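Lmo0651 protein (Listeria monocytogenes serovar 1/2a, PDB 6EP3) controls expression of the Agr system and mediates virulence, probably by binding regulatory DNA as a GntR-family transcription factor. Local coordinates at residues E127-A132 against N168-V173. Numbering follows the deposited sequence.
With EDO (1,2-ethanediol), chain N.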
loop_
_atom_site.group_PDB
_atom_site.type_symbol
_atom_site.label_atom_id
_atom_site.label_comp_id
_atom_site.label_asym_id
_atom_site.label_seq_id
_atom_site.Cartn_x
_atom_site.Cartn_y
_atom_site.Cartn_z
ATOM N N GLU B 127 10.067 0.651 -22.329
ATOM C CA GLU B 127 9.747 -0.075 -21.104
ATOM C C GLU B 127 10.831 0.122 -20.056
ATOM O O GLU B 127 10.538 0.370 -18.878
ATOM C CB GLU B 127 9.553 -1.563 -21.407
ATOM C CG GLU B 127 8.284 -1.901 -22.191
ATOM C CD GLU B 127 8.274 -1.330 -23.598
ATOM O OE1 GLU B 127 9.368 -1.118 -24.167
ATOM O OE2 GLU B 127 7.170 -1.089 -24.134
ATOM N N ASN B 128 12.093 0.023 -20.469
ATOM C CA ASN B 128 13.178 0.206 -19.520
ATOM C C ASN B 128 13.272 1.651 -19.053
ATOM O O ASN B 128 13.625 1.897 -17.898
ATOM C CB ASN B 128 14.493 -0.260 -20.135
ATOM C CG ASN B 128 14.640 -1.763 -20.094
ATOM O OD1 ASN B 128 14.308 -2.401 -19.094
ATOM N ND2 ASN B 128 15.152 -2.342 -21.175
ATOM N N TYR B 129 12.922 2.616 -19.909
ATOM C CA TYR B 129 12.904 4.008 -19.470
ATOM C C TYR B 129 11.817 4.249 -18.429
ATOM O O TYR B 129 12.041 4.969 -17.450
ATOM C CB TYR B 129 12.717 4.944 -20.665
ATOM C CG TYR B 129 12.633 6.395 -20.253
ATOM C CD1 TYR B 129 13.780 7.135 -19.998
ATOM C CD2 TYR B 129 11.402 7.018 -20.102
ATOM C CE1 TYR B 129 13.700 8.460 -19.610
ATOM C CE2 TYR B 129 11.312 8.338 -19.710
ATOM C CZ TYR B 129 12.459 9.053 -19.465
ATOM O OH TYR B 129 12.359 10.370 -19.079
ATOM N N PHE B 130 10.627 3.685 -18.643
ATOM C CA PHE B 130 9.563 3.769 -17.645
ATOM C C PHE B 130 10.017 3.163 -16.320
ATOM O O PHE B 130 9.857 3.772 -15.251
ATOM C CB PHE B 130 8.314 3.055 -18.168
ATOM C CG PHE B 130 7.013 3.591 -17.620
ATOM C CD1 PHE B 130 6.831 4.948 -17.403
ATOM C CD2 PHE B 130 5.962 2.730 -17.348
ATOM C CE1 PHE B 130 5.626 5.432 -16.909
ATOM C CE2 PHE B 130 4.756 3.206 -16.853
ATOM C CZ PHE B 130 4.588 4.559 -16.634
ATOM N N ASP B 131 10.608 1.965 -16.378
ATOM C CA ASP B 131 11.098 1.314 -15.166
ATOM C C ASP B 131 12.168 2.155 -14.476
ATOM O O ASP B 131 12.192 2.250 -13.246
ATOM C CB ASP B 131 11.655 -0.068 -15.504
ATOM C CG ASP B 131 10.578 -1.048 -15.914
ATOM O OD1 ASP B 131 9.381 -0.748 -15.708
ATOM O OD2 ASP B 131 10.933 -2.114 -16.462
ATOM N N ALA B 132 13.055 2.785 -15.253
ATOM C CA ALA B 132 14.137 3.574 -14.671
ATOM C C ALA B 132 13.614 4.854 -14.028
ATOM O O ALA B 132 14.096 5.267 -12.966
ATOM C CB ALA B 132 15.177 3.893 -15.752
ATOM N N ASN B 168 2.850 5.762 -22.733
ATOM C CA ASN B 168 2.785 6.386 -24.053
ATOM C C ASN B 168 3.232 7.840 -24.017
ATOM O O ASN B 168 3.730 8.362 -25.020
ATOM C CB ASN B 168 1.366 6.273 -24.610
ATOM C CG ASN B 168 0.967 4.839 -24.898
ATOM O OD1 ASN B 168 1.771 3.919 -24.751
ATOM N ND2 ASN B 168 -0.286 4.640 -25.294
ATOM N N MET B 169 3.053 8.507 -22.876
ATOM C CA MET B 169 3.540 9.870 -22.701
ATOM C C MET B 169 5.025 9.981 -23.025
ATOM O O MET B 169 5.472 10.970 -23.620
ATOM C CB MET B 169 3.256 10.309 -21.265
ATOM C CG MET B 169 3.805 11.647 -20.847
ATOM S SD MET B 169 3.555 11.857 -19.068
ATOM C CE MET B 169 3.838 10.197 -18.475
ATOM N N PHE B 170 5.801 8.967 -22.663
ATOM C CA PHE B 170 7.236 8.984 -22.900
ATOM C C PHE B 170 7.613 8.513 -24.303
ATOM O O PHE B 170 8.802 8.337 -24.584
ATOM C CB PHE B 170 7.941 8.142 -21.835
ATOM C CG PHE B 170 7.745 8.662 -20.440
ATOM C CD1 PHE B 170 8.216 9.918 -20.088
ATOM C CD2 PHE B 170 7.075 7.911 -19.489
ATOM C CE1 PHE B 170 8.036 10.410 -18.809
ATOM C CE2 PHE B 170 6.890 8.398 -18.207
ATOM C CZ PHE B 170 7.371 9.649 -17.866
ATOM N N LYS B 171 6.638 8.318 -25.194
ATOM C CA LYS B 171 6.972 8.165 -26.603
ATOM C C LYS B 171 7.536 9.455 -27.182
ATOM O O LYS B 171 8.225 9.417 -28.205
ATOM C CB LYS B 171 5.744 7.722 -27.402
ATOM C CG LYS B 171 5.269 6.317 -27.076
ATOM C CD LYS B 171 4.073 5.909 -27.918
ATOM C CE LYS B 171 3.673 4.470 -27.634
ATOM N NZ LYS B 171 2.421 4.083 -28.345
ATOM N N SER B 172 7.263 10.588 -26.541
ATOM C CA SER B 172 7.817 11.868 -26.959
ATOM C C SER B 172 9.233 12.017 -26.419
ATOM O O SER B 172 9.452 11.987 -25.198
ATOM C CB SER B 172 6.943 13.019 -26.473
ATOM O OG SER B 172 7.706 14.206 -26.342
ATOM N N VAL B 173 10.194 12.172 -27.333
ATOM C CA VAL B 173 11.572 12.421 -26.934
ATOM C C VAL B 173 11.663 13.709 -26.134
ATOM O O VAL B 173 12.457 13.813 -25.192
ATOM C CB VAL B 173 12.479 12.465 -28.180
ATOM C CG1 VAL B 173 13.824 13.112 -27.855
ATOM C CG2 VAL B 173 12.648 11.066 -28.768
HETATM C C1 EDO N . 8.992 13.380 -30.753
HETATM O O1 EDO N . 9.597 12.499 -29.800
HETATM C C2 EDO N . 8.205 14.454 -30.013
HETATM O O2 EDO N . 9.099 15.209 -29.189
#
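F170 reaches from the loop before helix 173-192 to two consecutive aromatic residues of helix 126-142, Y129 and F130, and shows how one ring can meet two neighbours in different ways. Its CB lies 4.0 Å from Y129 CE2, at the near edge of the tyrosine ring. With CG anti to the carbonyl carbon (chi1 -62°), the phenyl group projects toward the helix, where Y129 comes over one face by CG, CD1 and CE1 while the CD2-CE2 edge meets F130. CG lies 3.7 Å from Y129 CE2. CD1 makes the closest approach to the tyrosine, 3.5 Å from Y129 CE2, and CE1 follows a little farther from that same CE2. Here the edge of Y129 points at a face of F170 in a T-shaped pair, planes at 69° and centroids 5.2 Å apart. Along the CD2-CE2 edge, CD2 comes within 3.6 Å of F130 CD1, and CE2 lies 3.5 Å from F130 CE1. These two phenyl rings meet edge against edge, with no overlap of their faces, and their planes are turned by 53°. The Y129 hydroxyl is hydrogen-bonded to N180 OD1 of helix 173-192, while H133 adds another edge-to-face partner for F170. The result is a buried aromatic cluster joining an interhelical loop to a helix within the all-helical FCD domain, the C-terminal domain characteristic of FadR-type GntR regulators.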